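Local structure of myosin IE heavy chain (1LKX) at residues N27-H32 with G597-D602; G42-S47 with Y584-K589; D12-N17 with V619-F624. The protein is a single-headed myosin, here as its motor domain, that binds actin, uses actin-activated ATP hydrolysis to drive movement and may move membranes relative to actin. All blocks are in the same frame, centred on the assembly; numbering follows the deposited sequence.

Contact 1: N27-H32 with G597-D602; sequences NLTMRH and GVIDED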
loop_
_atom_site.group_PDB
_atom_site.type_symbol
_atom_site.label_atom_id
_atom_site.label_comp_id
_atom_site.label_asym_id
_atom_site.label_seq_id
_atom_site.Cartn_x
_atom_site.Cartn_y
_atom_site.Cartn_z
ATOM N N ASN A 27 4.022 28.028 -5.244
ATOM C CA ASN A 27 5.316 27.672 -4.658
ATOM C C ASN A 27 5.693 26.247 -5.068
ATOM O O ASN A 27 6.810 26.002 -5.525
ATOM C CB ASN A 27 5.258 27.788 -3.123
ATOM C CG ASN A 27 6.577 27.402 -2.446
ATOM O OD1 ASN A 27 6.909 26.222 -2.329
ATOM N ND2 ASN A 27 7.329 28.398 -2.000
ATOM N N LEU A 28 4.747 25.320 -4.916
ATOM C CA LEU A 28 4.962 23.923 -5.259
ATOM C C LEU A 28 5.307 23.727 -6.738
ATOM O O LEU A 28 6.227 22.977 -7.086
ATOM C CB LEU A 28 3.721 23.133 -4.882
ATOM C CG LEU A 28 3.732 21.620 -5.038
ATOM C CD1 LEU A 28 2.773 21.033 -4.036
ATOM C CD2 LEU A 28 3.343 21.232 -6.438
ATOM N N THR A 29 4.575 24.404 -7.613
ATOM C CA THR A 29 4.830 24.310 -9.047
ATOM C C THR A 29 6.228 24.822 -9.374
ATOM O O THR A 29 6.940 24.283 -10.222
ATOM C CB THR A 29 3.850 25.164 -9.825
ATOM O OG1 THR A 29 2.520 24.804 -9.457
ATOM C CG2 THR A 29 4.042 24.965 -11.315
ATOM N N MET A 30 6.601 25.892 -8.694
ATOM C CA MET A 30 7.893 26.521 -8.878
ATOM C C MET A 30 9.013 25.552 -8.533
ATOM O O MET A 30 9.932 25.354 -9.324
ATOM C CB MET A 30 7.973 27.733 -7.972
ATOM C CG MET A 30 8.893 28.822 -8.449
ATOM S SD MET A 30 8.927 30.099 -7.197
ATOM C CE MET A 30 7.130 30.501 -7.013
ATOM N N ARG A 31 8.929 24.957 -7.347
ATOM C CA ARG A 31 9.927 24.001 -6.889
ATOM C C ARG A 31 10.015 22.844 -7.880
ATOM O O ARG A 31 11.064 22.572 -8.450
ATOM C CB ARG A 31 9.535 23.430 -5.522
ATOM C CG ARG A 31 9.022 24.432 -4.505
ATOM C CD ARG A 31 10.137 25.270 -3.902
ATOM N NE ARG A 31 10.486 24.874 -2.535
ATOM C CZ ARG A 31 11.130 23.756 -2.208
ATOM N NH1 ARG A 31 11.507 22.895 -3.146
ATOM N NH2 ARG A 31 11.416 23.511 -0.937
ATOM N N HIS A 32 8.893 22.167 -8.079
ATOM C CA HIS A 32 8.853 21.018 -8.968
ATOM C C HIS A 32 9.468 21.240 -10.335
ATOM O O HIS A 32 10.221 20.408 -10.831
ATOM C CB HIS A 32 7.423 20.524 -9.164
ATOM C CG HIS A 32 7.337 19.300 -10.020
ATOM N ND1 HIS A 32 7.715 18.050 -9.576
ATOM C CD2 HIS A 32 6.977 19.143 -11.315
ATOM C CE1 HIS A 32 7.592 17.178 -10.560
ATOM N NE2 HIS A 32 7.146 17.815 -11.627
ATOM N N GLY A 597 8.843 16.854 -15.219
ATOM C CA GLY A 597 8.746 18.299 -15.114
ATOM C C GLY A 597 7.482 18.961 -15.638
ATOM O O GLY A 597 7.558 19.939 -16.368
ATOM N N VAL A 598 6.315 18.445 -15.265
ATOM C CA VAL A 598 5.044 19.032 -15.697
ATOM C C VAL A 598 4.016 19.011 -14.576
ATOM O O VAL A 598 3.871 18.004 -13.871
ATOM C CB VAL A 598 4.428 18.272 -16.880
ATOM C CG1 VAL A 598 3.071 18.866 -17.215
ATOM C CG2 VAL A 598 5.354 18.326 -18.079
ATOM N N ILE A 599 3.298 20.116 -14.417
ATOM C CA ILE A 599 2.277 20.187 -13.391
ATOM C C ILE A 599 0.892 20.301 -13.998
ATOM O O ILE A 599 0.700 21.017 -14.975
ATOM C CB ILE A 599 2.504 21.372 -12.446
ATOM C CG1 ILE A 599 3.619 21.035 -11.458
ATOM C CG2 ILE A 599 1.225 21.687 -11.681
ATOM C CD1 ILE A 599 3.265 19.921 -10.481
ATOM N N ASP A 600 -0.061 19.577 -13.410
ATOM C CA ASP A 600 -1.447 19.574 -13.848
ATOM C C ASP A 600 -2.188 20.420 -12.823
ATOM O O ASP A 600 -2.861 19.905 -11.943
ATOM C CB ASP A 600 -1.976 18.142 -13.843
ATOM C CG ASP A 600 -3.260 17.981 -14.641
ATOM O OD1 ASP A 600 -4.229 18.732 -14.383
ATOM O OD2 ASP A 600 -3.298 17.091 -15.525
ATOM N N GLU A 601 -2.039 21.730 -12.945
ATOM C CA GLU A 601 -2.645 22.693 -12.031
ATOM C C GLU A 601 -3.875 22.206 -11.270
ATOM O O GLU A 601 -3.827 22.033 -10.059
ATOM C CB GLU A 601 -2.986 23.970 -12.798
ATOM C CG GLU A 601 -3.607 25.093 -11.953
ATOM C CD GLU A 601 -2.576 25.890 -11.162
ATOM O OE1 GLU A 601 -2.932 26.973 -10.630
ATOM O OE2 GLU A 601 -1.415 25.429 -11.078
ATOM N N ASP A 602 -4.979 21.993 -11.977
ATOM C CA ASP A 602 -6.229 21.544 -11.347
ATOM C C ASP A 602 -6.026 20.281 -10.527
ATOM O O ASP A 602 -6.301 20.228 -9.330
ATOM C CB ASP A 602 -7.303 21.266 -12.416
ATOM C CG ASP A 602 -7.908 22.540 -13.000
ATOM O OD1 ASP A 602 -8.749 23.177 -12.321
ATOM O OD2 ASP A 602 -7.530 22.900 -14.138
#

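Contact 2: G42-S47 with Y584-K589; sequences GDVVIS and YVRCIK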
loop_
_atom_site.group_PDB
_atom_site.type_symbol
_atom_site.label_atom_id
_atom_site.label_comp_id
_atom_site.label_asym_id
_atom_site.label_seq_id
_atom_site.Cartn_x
_atom_site.Cartn_y
_atom_site.Cartn_z
ATOM N N GLY A 42 6.767 21.483 8.112
ATOM C CA GLY A 42 7.201 21.209 9.462
ATOM C C GLY A 42 7.187 19.720 9.746
ATOM O O GLY A 42 6.164 19.166 10.163
ATOM N N ASP A 43 8.317 19.061 9.518
ATOM C CA ASP A 43 8.433 17.621 9.768
ATOM C C ASP A 43 7.683 16.740 8.773
ATOM O O ASP A 43 8.073 15.597 8.551
ATOM C CB ASP A 43 8.003 17.271 11.210
ATOM C CG ASP A 43 9.129 17.501 12.242
ATOM O OD1 ASP A 43 10.213 16.891 12.103
ATOM O OD2 ASP A 43 8.935 18.288 13.199
ATOM N N VAL A 44 6.612 17.254 8.180
ATOM C CA VAL A 44 5.881 16.477 7.184
ATOM C C VAL A 44 6.601 16.681 5.864
ATOM O O VAL A 44 7.018 17.787 5.545
ATOM C CB VAL A 44 4.433 16.951 7.013
ATOM C CG1 VAL A 44 3.837 16.318 5.777
ATOM C CG2 VAL A 44 3.614 16.586 8.238
ATOM N N VAL A 45 6.763 15.618 5.096
ATOM C CA VAL A 45 7.446 15.747 3.822
ATOM C C VAL A 45 6.465 15.682 2.671
ATOM O O VAL A 45 5.675 14.746 2.574
ATOM C CB VAL A 45 8.475 14.637 3.616
ATOM C CG1 VAL A 45 9.295 14.932 2.370
ATOM C CG2 VAL A 45 9.350 14.513 4.838
ATOM N N ILE A 46 6.513 16.682 1.802
ATOM C CA ILE A 46 5.636 16.710 0.650
ATOM C C ILE A 46 6.511 16.440 -0.561
ATOM O O ILE A 46 7.498 17.136 -0.764
ATOM C CB ILE A 46 4.959 18.094 0.495
ATOM C CG1 ILE A 46 4.134 18.422 1.751
ATOM C CG2 ILE A 46 4.072 18.113 -0.741
ATOM C CD1 ILE A 46 3.135 17.343 2.183
ATOM N N SER A 47 6.161 15.432 -1.357
ATOM C CA SER A 47 6.954 15.105 -2.544
ATOM C C SER A 47 6.125 15.052 -3.825
ATOM O O SER A 47 4.983 14.603 -3.825
ATOM C CB SER A 47 7.660 13.760 -2.373
ATOM O OG SER A 47 6.794 12.699 -2.746
ATOM N N TYR A 584 5.401 11.669 8.695
ATOM C CA TYR A 584 4.556 11.674 7.517
ATOM C C TYR A 584 5.196 12.137 6.230
ATOM O O TYR A 584 5.976 13.086 6.206
ATOM C CB TYR A 584 3.303 12.513 7.779
ATOM C CG TYR A 584 2.890 12.580 9.230
ATOM C CD1 TYR A 584 3.513 13.468 10.114
ATOM C CD2 TYR A 584 1.880 11.760 9.718
ATOM C CE1 TYR A 584 3.136 13.536 11.451
ATOM C CE2 TYR A 584 1.488 11.813 11.054
ATOM C CZ TYR A 584 2.120 12.706 11.919
ATOM O OH TYR A 584 1.736 12.773 13.246
ATOM N N VAL A 585 4.853 11.434 5.159
ATOM C CA VAL A 585 5.317 11.750 3.821
ATOM C C VAL A 585 4.032 11.784 3.040
ATOM O O VAL A 585 3.216 10.903 3.200
ATOM C CB VAL A 585 6.222 10.641 3.220
ATOM C CG1 VAL A 585 6.527 10.936 1.771
ATOM C CG2 VAL A 585 7.518 10.559 3.987
ATOM N N ARG A 586 3.826 12.804 2.224
ATOM C CA ARG A 586 2.611 12.873 1.426
ATOM C C ARG A 586 2.989 13.131 -0.027
ATOM O O ARG A 586 3.453 14.218 -0.376
ATOM C CB ARG A 586 1.690 13.973 1.951
ATOM C CG ARG A 586 1.621 13.996 3.459
ATOM C CD ARG A 586 0.262 14.423 3.938
ATOM N NE ARG A 586 -0.728 13.404 3.628
ATOM C CZ ARG A 586 -1.991 13.449 4.034
ATOM N NH1 ARG A 586 -2.829 12.469 3.701
ATOM N NH2 ARG A 586 -2.409 14.472 4.777
ATOM N N CYS A 587 2.806 12.115 -0.863
ATOM C CA CYS A 587 3.126 12.208 -2.276
ATOM C C CYS A 587 1.998 12.816 -3.093
ATOM O O CYS A 587 0.819 12.498 -2.885
ATOM C CB CYS A 587 3.433 10.828 -2.835
ATOM S SG CYS A 587 4.778 9.987 -2.017
ATOM N N ILE A 588 2.378 13.679 -4.037
ATOM C CA ILE A 588 1.435 14.356 -4.921
ATOM C C ILE A 588 1.755 13.922 -6.340
ATOM O O ILE A 588 2.892 14.039 -6.774
ATOM C CB ILE A 588 1.603 15.886 -4.870
ATOM C CG1 ILE A 588 1.808 16.368 -3.424
ATOM C CG2 ILE A 588 0.406 16.544 -5.530
ATOM C CD1 ILE A 588 0.628 16.176 -2.505
ATOM N N LYS A 589 0.772 13.409 -7.064
ATOM C CA LYS A 589 1.013 13.000 -8.440
ATOM C C LYS A 589 1.088 14.298 -9.265
ATOM O O LYS A 589 0.153 15.097 -9.287
ATOM C CB LYS A 589 -0.126 12.103 -8.925
ATOM C CG LYS A 589 0.177 11.356 -10.211
ATOM C CD LYS A 589 -1.018 10.507 -10.687
ATOM C CE LYS A 589 -0.717 9.778 -12.006
ATOM N NZ LYS A 589 -1.868 8.995 -12.548
HETATM O O HOH W 1 7.602 13.493 10.355
#

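Contact 3: D12-N17 with V619-F624; sequences DFVLLN and VRRAGF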
loop_
_atom_site.group_PDB
_atom_site.type_symbol
_atom_site.label_atom_id
_atom_site.label_comp_id
_atom_site.label_asym_id
_atom_site.label_seq_id
_atom_site.Cartn_x
_atom_site.Cartn_y
_atom_site.Cartn_z
ATOM N N ASP A 12 9.483 24.239 3.013
ATOM C CA ASP A 12 8.528 24.340 4.114
ATOM C C ASP A 12 7.524 25.490 3.859
ATOM O O ASP A 12 7.870 26.668 3.875
ATOM C CB ASP A 12 9.241 24.560 5.455
ATOM C CG ASP A 12 8.279 24.531 6.634
ATOM O OD1 ASP A 12 7.280 25.281 6.605
ATOM O OD2 ASP A 12 8.517 23.765 7.586
ATOM N N PHE A 13 6.268 25.114 3.643
ATOM C CA PHE A 13 5.204 26.054 3.350
ATOM C C PHE A 13 4.822 26.977 4.490
ATOM O O PHE A 13 4.198 28.008 4.261
ATOM C CB PHE A 13 3.951 25.299 2.870
ATOM C CG PHE A 13 4.151 24.536 1.583
ATOM C CD1 PHE A 13 4.594 23.219 1.595
ATOM C CD2 PHE A 13 3.923 25.148 0.355
ATOM C CE1 PHE A 13 4.806 22.525 0.407
ATOM C CE2 PHE A 13 4.132 24.460 -0.838
ATOM C CZ PHE A 13 4.576 23.144 -0.810
ATOM N N VAL A 14 5.178 26.634 5.717
ATOM C CA VAL A 14 4.802 27.508 6.823
ATOM C C VAL A 14 5.399 28.891 6.588
ATOM O O VAL A 14 4.924 29.879 7.137
ATOM C CB VAL A 14 5.306 26.973 8.174
ATOM C CG1 VAL A 14 4.686 27.762 9.297
ATOM C CG2 VAL A 14 4.968 25.497 8.317
ATOM N N LEU A 15 6.436 28.947 5.754
ATOM C CA LEU A 15 7.105 30.202 5.435
ATOM C C LEU A 15 6.491 30.914 4.251
ATOM O O LEU A 15 7.086 31.852 3.725
ATOM C CB LEU A 15 8.581 29.976 5.126
ATOM C CG LEU A 15 9.401 29.346 6.234
ATOM C CD1 LEU A 15 10.835 29.213 5.769
ATOM C CD2 LEU A 15 9.294 30.190 7.480
ATOM N N LEU A 16 5.320 30.473 3.808
ATOM C CA LEU A 16 4.674 31.142 2.685
ATOM C C LEU A 16 4.299 32.550 3.108
ATOM O O LEU A 16 3.770 32.760 4.202
ATOM C CB LEU A 16 3.408 30.401 2.255
ATOM C CG LEU A 16 3.531 29.117 1.436
ATOM C CD1 LEU A 16 2.167 28.470 1.304
ATOM C CD2 LEU A 16 4.109 29.431 0.070
ATOM N N ASN A 17 4.586 33.508 2.236
ATOM C CA ASN A 17 4.284 34.924 2.477
ATOM C C ASN A 17 2.808 35.068 2.863
ATOM O O ASN A 17 2.456 35.504 3.968
ATOM C CB ASN A 17 4.537 35.718 1.194
ATOM C CG ASN A 17 3.798 35.119 0.000
ATOM O OD1 ASN A 17 4.031 33.959 -0.365
ATOM N ND2 ASN A 17 2.891 35.895 -0.598
ATOM N N VAL A 619 -2.612 25.465 10.558
ATOM C CA VAL A 619 -2.442 25.024 11.942
ATOM C C VAL A 619 -1.001 25.239 12.379
ATOM O O VAL A 619 -0.745 25.862 13.405
ATOM C CB VAL A 619 -2.792 23.517 12.122
ATOM C CG1 VAL A 619 -2.190 22.987 13.414
ATOM C CG2 VAL A 619 -4.286 23.330 12.154
ATOM N N ARG A 620 -0.064 24.724 11.589
ATOM C CA ARG A 620 1.363 24.840 11.887
ATOM C C ARG A 620 1.740 26.290 12.222
ATOM O O ARG A 620 2.604 26.553 13.068
ATOM C CB ARG A 620 2.180 24.352 10.689
ATOM C CG ARG A 620 3.607 23.949 11.022
ATOM C CD ARG A 620 3.635 22.708 11.897
ATOM N NE ARG A 620 3.182 22.975 13.259
ATOM C CZ ARG A 620 2.523 22.093 14.004
ATOM N NH1 ARG A 620 2.233 20.892 13.515
ATOM N NH2 ARG A 620 2.171 22.400 15.246
ATOM N N ARG A 621 1.098 27.232 11.545
ATOM C CA ARG A 621 1.361 28.629 11.818
ATOM C C ARG A 621 0.804 28.951 13.200
ATOM O O ARG A 621 1.530 28.871 14.191
ATOM C CB ARG A 621 0.715 29.510 10.754
ATOM C CG ARG A 621 1.612 29.754 9.568
ATOM C CD ARG A 621 0.932 30.635 8.564
ATOM N NE ARG A 621 1.889 31.226 7.641
ATOM C CZ ARG A 621 2.820 32.105 7.996
ATOM N NH1 ARG A 621 3.650 32.594 7.085
ATOM N NH2 ARG A 621 2.920 32.494 9.260
ATOM N N ALA A 622 -0.483 29.286 13.266
ATOM C CA ALA A 622 -1.135 29.619 14.529
ATOM C C ALA A 622 -0.613 28.796 15.711
ATOM O O ALA A 622 -0.491 29.306 16.827
ATOM C CB ALA A 622 -2.647 29.434 14.390
ATOM N N GLY A 623 -0.301 27.529 15.453
ATOM C CA GLY A 623 0.190 26.637 16.496
ATOM C C GLY A 623 1.634 26.837 16.920
ATOM O O GLY A 623 2.287 27.788 16.495
ATOM N N PHE A 624 2.132 25.931 17.760
ATOM C CA PHE A 624 3.504 26.009 18.258
ATOM C C PHE A 624 4.370 24.836 17.805
ATOM O O PHE A 624 3.880 23.726 17.622
ATOM C CB PHE A 624 3.508 26.070 19.788
ATOM C CG PHE A 624 2.650 27.164 20.355
ATOM C CD1 PHE A 624 1.267 27.028 20.405
ATOM C CD2 PHE A 624 3.225 28.335 20.840
ATOM C CE1 PHE A 624 0.465 28.048 20.934
ATOM C CE2 PHE A 624 2.433 29.359 21.370
ATOM C CZ PHE A 624 1.052 29.215 21.417
#

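Contact 1: N27-H32 with G597-D602
Apolar contact carries this pairing, with Ile599 as its centre. Its bond from CA to CB is aimed at helix 21-33, and with CG1 anti to the carbonyl carbon (chi1 -77°) the longer branch reaches Thr29, Leu28 and His32 together. Thr29 CG2, anti to its own backbone N, meets Ile599 CG1 at 4.0 Å, the two side chains crossing obliquely. Leu28 adds its tip, CD2 lying 4.3 Å from Ile599 CD1. The imidazole of His32 approaches obliquely as well, CD2 being 3.9 Å from Ile599 CG1. Ile599 suits the place because its CG1-CD1 branch extends to His32 and Leu28 while both of its branches lie against Thr29.

The segment 597-602 leads from strand 581-588, an inner strand of the central sheet, into helix 601-611, the SH2 helix of the family. Asp600 is the N-cap of that helix, its OD1 making a weak bond to Arg603 N, a task for which a short carboxylate is well suited. Gly597, at phi 54°, accepts a backbone shape awkward for residues with a CB.

Polar groups come near without bonding across the contact. Val598 N lies in the plane of the His32 ring, 3.8 Å from NE2, while ND1 bonds to Thr48 OG1. The Thr29 hydroxyl bonds back to Ile25 O within its helix, and Glu601 OE1 forms a salt bridge with Arg605.

Contact 2: G42-S47 with Y584-K589
Ile46 and Arg586 lie side by side and point the same way from one face of the sheet, Ile46 CD1 resting 3.7 Å from Arg586 CB. Only the aliphatic base of the arginine serves here: its chain bends at chi2 and chi3, carrying NE to Ser100 OG and the guanidinium to a cation-pi contact with Phe414. Ile46 also crosses Ile588 obliquely, CG2 lying 3.9 Å from Ile588 CG1. Val44 CG2 meets Tyr584 CD1 at 3.6 Å, again obliquely.

Their backbones form the ladder of two neighbouring parallel strands, 45-48 and 581-588, in the seven-stranded central sheet of the motor, the core of the myosin transducer. Val45 N donates to Tyr584 O (2.9 Å, 170° at the hydrogen), and Arg586 N returns a bond to Val45 O at 2.7 Å. The next rung sends Ser47 N to Arg586 O from above the carbonyl plane, whereas Ile588 N approaches Ser47 O almost along its C=O axis. Val45, Ile46, Val585 and Ile588, beta-branched, are at home in extended backbone.

On the other face stand Val45, Val585, Ser47 and Cys587. Ser47 OG sits 3.5 Å from Cys587 SG; both residues are small, which fits Cys587 touching Ala105 of the P-loop.

Contact 3: D12-N17 with V619-F624
The guanidinium of Arg621 is approached from two directions by carbonyls of the segment 12-17. Over one face lies Val14 O, 3.0 Å from NH1 but too poorly angled for a hydrogen bond. At the edge, in the plane of the group, lies Leu16 O. The Phe13 ring has Leu16 CD1 at its edge and stacks with Phe24, so it faces helix 21-33 and not this partner.

The arginines belong to helix 614-622, the SH1 helix of myosins, here joined to the N-terminal loop of the motor domain. Within that loop the geometry fits an Asx turn from Asp12 to the Val14 N.

Val14 is well shaped to fork between neighbours: its CG2 meets Arg620 CG, and the bent chain of Arg620 leads its charged end to a salt bridge with Glu422. On the other branch, the Arg621 and Val14 side chains run past each other in opposite directions, Arg621 CG 3.7 Å from Val14 CG1. Arg621 is extended from CG to NE, a length that lets its tip reach the carbonyls. Two backbone carbonyls turned to one place suit a cationic group, which probably draws on both electrostatically. Leu16 O takes the hydrogen bond, accepting from Arg621 NH1 at 2.9 Å with 148° at the hydrogen, and the donor also lies in the plane of that carbonyl.

The three contacts fasten the N-terminal 50 residues to the run from strand 581-588 through the SH2 helix to the SH1 helix, in opposite order along the chain, so the three pairings nest like a hairpin. Contact 3 is the outermost loop, contact 1 lies within it and contact 2 is innermost. Contact 2 pairs strands 45-48 and 581-588 in the central sheet; contact 1 sets helix 21-33 against the entry to helix 601-611, and contact 3 reaches helix 614-622. Centres of contacts 1 and 2, and of 2 and 3, are 15 Å apart; 1 and 3 are 20 Å apart. Leu28 packs on Phe13, Asn27 CB on Leu16, and Gly42 N probably bonds to Asp12 OD2.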